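Local coordinates for protein homoserine dehydrogenase (Staphylococcus aureus M1064, PDB 4PG7) that catalyses the NAD(P)-dependent interconversion of aspartate semialdehyde and homoserine, a step of the aspartic acid pathway, at residues Phe377-Asn382 against Ser424-Leu429; Ala397-His402 against Val420-Ser425; Ala27-Gly32 against His61-Asp66. One frame throughout, in Å; residues are numbered along the deposited sequence.

Interaction 1 (Phe377-Asn382 against Ser424-Leu429)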
# COMPACT_ATOMS: atom_id res chain seq x y z
N PHE A 377 6.91 -26.35 4.78
CA PHE A 377 6.98 -26.53 6.24
C PHE A 377 8.39 -26.51 6.76
O PHE A 377 9.31 -27.00 6.10
CB PHE A 377 6.31 -27.84 6.60
CG PHE A 377 4.87 -27.92 6.20
CD1 PHE A 377 3.87 -27.50 7.06
CD2 PHE A 377 4.50 -28.43 4.94
CE1 PHE A 377 2.53 -27.57 6.69
CE2 PHE A 377 3.16 -28.51 4.56
CZ PHE A 377 2.18 -28.08 5.44
N PHE A 378 8.52 -26.02 7.99
CA PHE A 378 9.77 -26.04 8.74
C PHE A 378 9.51 -26.95 9.93
O PHE A 378 8.65 -26.68 10.74
CB PHE A 378 10.07 -24.63 9.24
CG PHE A 378 11.21 -24.52 10.22
CD1 PHE A 378 12.52 -24.62 9.81
CD2 PHE A 378 10.97 -24.19 11.54
CE1 PHE A 378 13.58 -24.44 10.71
CE2 PHE A 378 12.02 -24.01 12.44
CZ PHE A 378 13.32 -24.13 12.02
N VAL A 379 10.25 -28.05 10.00
CA VAL A 379 9.99 -29.10 10.97
C VAL A 379 11.21 -29.26 11.86
O VAL A 379 12.31 -29.47 11.35
CB VAL A 379 9.72 -30.45 10.27
CG1 VAL A 379 9.41 -31.51 11.31
CG2 VAL A 379 8.58 -30.34 9.27
N VAL A 380 11.03 -29.19 13.17
CA VAL A 380 12.10 -29.39 14.15
C VAL A 380 11.90 -30.71 14.88
O VAL A 380 10.82 -30.95 15.42
CB VAL A 380 12.10 -28.28 15.19
CG1 VAL A 380 13.26 -28.46 16.17
CG2 VAL A 380 12.21 -26.92 14.51
N VAL A 381 12.92 -31.55 14.83
CA VAL A 381 12.89 -32.86 15.48
C VAL A 381 14.00 -32.92 16.53
O VAL A 381 15.12 -32.47 16.28
CB VAL A 381 13.06 -34.03 14.48
CG1 VAL A 381 11.93 -34.02 13.46
CG2 VAL A 381 14.39 -33.95 13.76
N ASN A 382 13.67 -33.49 17.69
CA ASN A 382 14.64 -33.66 18.78
C ASN A 382 14.93 -35.13 19.08
O ASN A 382 14.24 -36.02 18.59
CB ASN A 382 14.15 -33.04 20.10
CG ASN A 382 13.51 -31.69 19.95
OD1 ASN A 382 12.41 -31.44 20.46
ND2 ASN A 382 14.22 -30.78 19.34
N SER A 424 0.19 -31.53 2.53
CA SER A 424 -0.15 -31.26 3.93
C SER A 424 1.03 -31.47 4.87
O SER A 424 2.09 -31.94 4.45
CB SER A 424 -1.32 -32.15 4.34
OG SER A 424 -1.10 -33.45 3.84
N SER A 425 0.86 -31.09 6.13
CA SER A 425 1.91 -31.23 7.14
C SER A 425 2.41 -32.66 7.21
O SER A 425 1.62 -33.58 7.28
CB SER A 425 1.43 -30.78 8.51
OG SER A 425 2.46 -30.92 9.49
N PRO A 426 3.74 -32.85 7.16
CA PRO A 426 4.32 -34.15 7.38
C PRO A 426 4.50 -34.53 8.85
O PRO A 426 5.20 -35.50 9.16
CB PRO A 426 5.70 -34.00 6.73
CG PRO A 426 6.06 -32.61 7.04
CD PRO A 426 4.78 -31.83 6.94
N GLU A 427 3.92 -33.76 9.77
CA GLU A 427 4.15 -33.97 11.19
C GLU A 427 3.74 -35.38 11.66
O GLU A 427 4.50 -36.04 12.35
CB GLU A 427 3.44 -32.90 12.04
CG GLU A 427 3.45 -33.20 13.53
CD GLU A 427 3.15 -32.00 14.42
OE1 GLU A 427 2.80 -30.91 13.91
OE2 GLU A 427 3.29 -32.16 15.66
N GLU A 428 2.55 -35.83 11.31
CA GLU A 428 2.07 -37.14 11.75
C GLU A 428 2.91 -38.24 11.17
O GLU A 428 3.26 -39.20 11.85
CB GLU A 428 0.62 -37.35 11.31
CG GLU A 428 -0.38 -36.50 12.09
CD GLU A 428 -1.80 -37.04 12.01
OE1 GLU A 428 -2.69 -36.40 12.62
OE2 GLU A 428 -2.04 -38.09 11.34
N LEU A 429 3.22 -38.09 9.90
CA LEU A 429 4.03 -39.04 9.21
C LEU A 429 5.42 -39.21 9.88
O LEU A 429 5.89 -40.32 10.13
CB LEU A 429 4.17 -38.59 7.76
CG LEU A 429 5.15 -39.37 6.92
CD1 LEU A 429 4.66 -40.80 6.72
CD2 LEU A 429 5.31 -38.67 5.58

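Interaction 2 (Ala397-His402 against Val420-Ser425)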
# COMPACT_ATOMS: atom_id res chain seq x y z
N ALA A 397 13.25 -40.79 1.98
CA ALA A 397 12.56 -42.05 1.80
C ALA A 397 11.11 -41.99 2.27
O ALA A 397 10.24 -42.61 1.66
CB ALA A 397 13.28 -43.16 2.55
N ILE A 398 10.84 -41.25 3.33
CA ILE A 398 9.50 -41.35 3.93
C ILE A 398 8.52 -40.29 3.38
O ILE A 398 7.32 -40.53 3.35
CB ILE A 398 9.52 -41.34 5.48
CG1 ILE A 398 9.94 -39.99 6.03
CG2 ILE A 398 10.44 -42.43 6.02
CD1 ILE A 398 9.50 -39.81 7.47
N LEU A 399 9.02 -39.15 2.93
CA LEU A 399 8.15 -38.06 2.53
C LEU A 399 7.44 -38.43 1.24
O LEU A 399 8.03 -39.08 0.39
CB LEU A 399 8.94 -36.78 2.30
CG LEU A 399 9.40 -36.06 3.57
CD1 LEU A 399 10.36 -34.95 3.20
CD2 LEU A 399 8.21 -35.53 4.36
N PRO A 400 6.18 -38.01 1.09
CA PRO A 400 5.57 -38.08 -0.26
C PRO A 400 6.26 -37.07 -1.18
O PRO A 400 7.17 -36.35 -0.76
CB PRO A 400 4.11 -37.68 -0.03
CG PRO A 400 4.11 -36.88 1.24
CD PRO A 400 5.34 -37.27 2.04
N PHE A 401 5.83 -37.01 -2.44
CA PHE A 401 6.57 -36.22 -3.41
C PHE A 401 6.52 -34.77 -3.00
O PHE A 401 5.49 -34.27 -2.45
CB PHE A 401 6.09 -36.44 -4.86
CG PHE A 401 4.89 -35.62 -5.24
CD1 PHE A 401 5.04 -34.40 -5.90
CD2 PHE A 401 3.61 -36.08 -4.95
CE1 PHE A 401 3.93 -33.66 -6.28
CE2 PHE A 401 2.49 -35.34 -5.32
CZ PHE A 401 2.65 -34.13 -5.99
N HIS A 402 7.64 -34.11 -3.24
CA HIS A 402 7.79 -32.72 -2.90
C HIS A 402 8.82 -32.05 -3.82
O HIS A 402 9.52 -32.72 -4.57
CB HIS A 402 8.20 -32.61 -1.42
CG HIS A 402 9.45 -33.36 -1.10
ND1 HIS A 402 9.48 -34.72 -0.92
CD2 HIS A 402 10.73 -32.93 -0.97
CE1 HIS A 402 10.72 -35.10 -0.67
NE2 HIS A 402 11.50 -34.04 -0.69
N VAL A 420 9.65 -28.07 0.79
CA VAL A 420 8.85 -27.24 -0.10
C VAL A 420 8.01 -28.14 -0.98
O VAL A 420 8.52 -29.09 -1.56
CB VAL A 420 9.76 -26.34 -0.96
CG1 VAL A 420 8.95 -25.61 -2.04
CG2 VAL A 420 10.50 -25.34 -0.09
N GLY A 421 6.71 -27.86 -1.06
CA GLY A 421 5.84 -28.51 -2.04
C GLY A 421 5.12 -29.78 -1.59
O GLY A 421 5.03 -30.72 -2.33
N LEU A 422 4.63 -29.80 -0.36
CA LEU A 422 3.81 -30.89 0.13
C LEU A 422 2.36 -30.48 0.05
O LEU A 422 2.08 -29.30 0.04
CB LEU A 422 4.15 -31.22 1.59
CG LEU A 422 5.52 -31.84 1.83
CD1 LEU A 422 5.86 -31.87 3.32
CD2 LEU A 422 5.59 -33.24 1.24
N GLU A 423 1.46 -31.46 0.09
CA GLU A 423 0.02 -31.20 0.12
C GLU A 423 -0.45 -30.91 1.54
O GLU A 423 -1.37 -30.11 1.75
CB GLU A 423 -0.77 -32.39 -0.47
CG GLU A 423 -2.08 -32.01 -1.16
N SER A 424 0.19 -31.53 2.53
CA SER A 424 -0.15 -31.26 3.93
C SER A 424 1.03 -31.47 4.87
O SER A 424 2.09 -31.94 4.45
CB SER A 424 -1.32 -32.15 4.34
OG SER A 424 -1.10 -33.45 3.84
N SER A 425 0.86 -31.09 6.13
CA SER A 425 1.91 -31.23 7.14
C SER A 425 2.41 -32.66 7.21
O SER A 425 1.62 -33.58 7.28
CB SER A 425 1.43 -30.78 8.51
OG SER A 425 2.46 -30.92 9.49

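Interaction 3 (Ala27-Gly32 against His61-Asp66)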
# COMPACT_ATOMS: atom_id res chain seq x y z
N ALA A 27 -24.39 12.67 18.38
CA ALA A 27 -24.06 12.20 19.71
C ALA A 27 -22.82 11.30 19.67
O ALA A 27 -22.61 10.55 18.70
CB ALA A 27 -25.24 11.47 20.30
N LEU A 28 -22.02 11.38 20.73
CA LEU A 28 -20.85 10.51 20.91
C LEU A 28 -21.13 9.48 21.97
O LEU A 28 -21.65 9.82 23.03
CB LEU A 28 -19.64 11.29 21.37
CG LEU A 28 -18.62 11.59 20.31
CD1 LEU A 28 -19.19 12.69 19.43
CD2 LEU A 28 -17.30 11.97 20.96
N LEU A 29 -20.84 8.22 21.66
CA LEU A 29 -20.95 7.17 22.65
C LEU A 29 -19.53 6.85 23.08
O LEU A 29 -18.79 6.18 22.35
CB LEU A 29 -21.66 5.93 22.08
CG LEU A 29 -23.02 6.14 21.43
CD1 LEU A 29 -23.55 4.81 20.93
CD2 LEU A 29 -24.01 6.75 22.42
N GLY A 30 -19.15 7.36 24.25
CA GLY A 30 -17.80 7.17 24.80
C GLY A 30 -16.93 8.41 24.68
O GLY A 30 -17.07 9.19 23.74
N LEU A 31 -16.05 8.60 25.66
CA LEU A 31 -15.18 9.77 25.68
C LEU A 31 -13.80 9.40 26.24
O LEU A 31 -13.31 10.01 27.19
CB LEU A 31 -15.85 10.89 26.50
CG LEU A 31 -15.78 12.35 26.10
CD1 LEU A 31 -15.66 13.26 27.33
CD2 LEU A 31 -14.70 12.63 25.10
N GLY A 32 -13.17 8.38 25.67
CA GLY A 32 -11.79 8.04 26.05
C GLY A 32 -10.83 8.93 25.28
O GLY A 32 -11.16 10.07 24.97
N HIS A 61 -25.07 15.34 22.63
CA HIS A 61 -24.95 14.43 23.77
C HIS A 61 -23.62 13.68 23.70
O HIS A 61 -23.16 13.30 22.62
CB HIS A 61 -26.07 13.37 23.79
CG HIS A 61 -27.47 13.92 23.72
ND1 HIS A 61 -28.11 14.47 24.80
CD2 HIS A 61 -28.36 13.95 22.70
CE1 HIS A 61 -29.32 14.86 24.45
NE2 HIS A 61 -29.50 14.56 23.18
N ILE A 62 -23.02 13.44 24.86
CA ILE A 62 -21.93 12.52 24.98
C ILE A 62 -22.26 11.50 26.05
O ILE A 62 -22.51 11.86 27.19
CB ILE A 62 -20.60 13.23 25.30
CG1 ILE A 62 -20.29 14.28 24.22
CG2 ILE A 62 -19.46 12.21 25.34
CD1 ILE A 62 -19.07 15.15 24.49
N LEU A 63 -22.33 10.23 25.67
CA LEU A 63 -22.50 9.16 26.63
C LEU A 63 -21.16 8.86 27.30
O LEU A 63 -20.16 8.60 26.62
CB LEU A 63 -23.05 7.89 25.97
CG LEU A 63 -23.34 6.68 26.88
CD1 LEU A 63 -24.58 6.93 27.73
CD2 LEU A 63 -23.54 5.41 26.07
N VAL A 64 -21.15 8.89 28.62
CA VAL A 64 -19.99 8.49 29.41
C VAL A 64 -20.43 7.48 30.46
O VAL A 64 -21.61 7.44 30.84
CB VAL A 64 -19.30 9.68 30.10
CG1 VAL A 64 -18.88 10.73 29.07
CG2 VAL A 64 -20.19 10.32 31.15
N ARG A 65 -19.49 6.66 30.91
CA ARG A 65 -19.74 5.69 31.99
C ARG A 65 -19.97 6.40 33.32
O ARG A 65 -20.85 6.03 34.08
CB ARG A 65 -18.57 4.70 32.13
N ASP A 66 -19.17 7.44 33.57
CA ASP A 66 -19.23 8.18 34.84
C ASP A 66 -19.07 9.69 34.62
O ASP A 66 -17.98 10.18 34.31
CB ASP A 66 -18.13 7.67 35.77
CG ASP A 66 -18.16 8.33 37.12
OD1 ASP A 66 -19.20 8.25 37.81
OD2 ASP A 66 -17.14 8.92 37.52

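Interaction 1 (Phe377-Asn382 against Ser424-Leu429)
Ser425, whose backbone lies over the Phe377 ring, uses its hydroxyl to fasten the turn that brings it there: Glu427 N donates to Ser425 OG at 3.2 Å, with 156° at the hydrogen. This is an ST turn, in the connection from strand 414-422 of the C-terminal, ACT-type domain to helix 427-432, which lies over the sheet holding strand 375-382. A chi1 of 180° carries OG away from the serine's own N and on towards the amide two residues later. Serine suits the place because its short hydroxyl can accept an amide hydrogen. Pro426 suits the N-cap, where no earlier helical carbonyl calls for an N-H.

The contact is made on one face of Phe377. Ser425 CA stands 3.8 Å from the centroid of the Phe377 ring, and Pro426 CD stands 4.2 Å from it, both near enough to the normal for CH-pi contacts. They sit off-centre, Ser425 towards CE1 and CZ, Pro426 towards CG and CD2. Phe377 CZ approaches Ser425 N at 3.4 Å, while Ser424 O comes in obliquely, 3.6 Å from Phe377 CE2. With CG anti to the carbonyl carbon (chi1 -60°), the ring reaches out from strand 375-382 to lie beneath this turn. Two residues along the strand, Val379 CG2 meets Pro426 CG at 4.1 Å as the side chains run past each other in opposite directions, valine's short branch against the compact proline ring. Leu422 and Val440 of the flanking strands also touch Phe377, so the ring is packed between the turn and those strands.

No hydrogen bond joins the two segments. Adhesion therefore rests on dispersion and on C-H groups next to peptide nitrogens, whose hydrogens are probably slightly positive, meeting the electron-rich ring face of Phe377.

Interaction 2 (Ala397-His402 against Val420-Ser425)
Apolar packing centres on Leu422, whose two methyls serve different neighbours. Leu422 CD2 fits between Pro400 CG, 3.9 Å away, and His402 CB, 3.8 Å away, with the proline ring and the leucine side chain crossing at about a right angle. Leu422 CD1 makes a looser contact with Leu399 CD2 at 4.5 Å. Leucine suits this place, as its fork lets one buried side chain fill two directions.

Backbone oxygens meet C-H groups: His402 CA points its hydrogen at Gly421 O (3.5 Å, 153° at the hydrogen), and Val420 O lies 3.5 Å from His402 CB. No conventional hydrogen bond crosses between the segments. Within 397-402, however, His402 ND1 donates to Pro400 O at 2.8 Å and 170°, in the plane of both the carbonyl and the imidazole. His402 CG lies between the backbone N and the carbonyl carbon (chi1 57°), which folds the ring back over its own chain to reach that oxygen. Leu399 CD1 rests on one ring face, so bond and packing together fix the ring's rotation.

Gly421 has a positive phi, at which a side chain would press on the preceding carbonyl. With Leu422 it faces Ser375 in a G1 beta bulge, at the end of strand 414-422, an inner strand of the ferredoxin-like ACT fold that forms a hairpin with 404-411.

Interaction 3 (Ala27-Gly32 against His61-Asp66)
Strands 27-29 and 61-63 run parallel, 4.7 Å apart with only 6° between their directions, as neighbours in the sheet of what is probably a Rossmann-type NAD-binding domain. They are the two strands of a beta-alpha-beta unit whose connection is helix 33-53. Leu28 sits between two bonds to the partner strand: its N donates to His61 O at 2.9 Å, and Leu28 O receives Leu63 N at 2.8 Å. A third bond, from Gly30 N to Leu63 O at 2.9 Å, is more bent, with 142° at the hydrogen, where segment 27-32 leaves the sheet.

Side chains alternate between the faces. Ala27, Leu29, His61 and Leu63 share one, which Ile87 of helix 84-88 covers; here Leu29 CD2 reaches Leu63 CB at 3.9 Å. His61 is polar in this buried setting, but its NE2 bonds to Asp90 and its ND1 to His79. On the other face, where helix 33-53 packs on Leu28, Leu28 CB touches Ile62 CG2 at 4.1 Å. Ile62 suits a strand because extended backbone angles easily accommodate branching at CB. Both its branches approach Leu28, and CG2, held anti to the backbone N, is the one that also reaches Leu31.

Gly30, with a phi of 105°, takes a backbone shape awkward for other residues. Gly30 and Gly32 fit a GxGxxG pattern, consistent with the dinucleotide-binding turn of this family. Beyond the strand, Leu31 lies across the end of its neighbour: Leu31 CG packs on Ile62 CG2 at 3.8 Å, and Leu31 CB on Val64 CG1 at 4.0 Å.

How the interactions relate
Along the chain interaction 3 closes first, in the N-terminal NAD-binding domain; interactions 1 and 2 follow in the C-terminal domain, on the opposite side of the chain's centre. They lie about 52 and 56 Å from interaction 3 between centres, with nearest atoms still more than 40 Å apart. Interactions 1 and 2, by contrast, are about 10 Å apart between centres, share Ser424 and Ser425, and reach neighbouring strands 375-382 and 414-422 of one sheet. They touch directly where Phe377 meets Leu422 and where Pro426 and Leu429 meet Leu399 and Pro400. Together they form one continuous packed region of the ACT domain, while interaction 3 belongs to the separate parallel sheet that probably carries the cofactor.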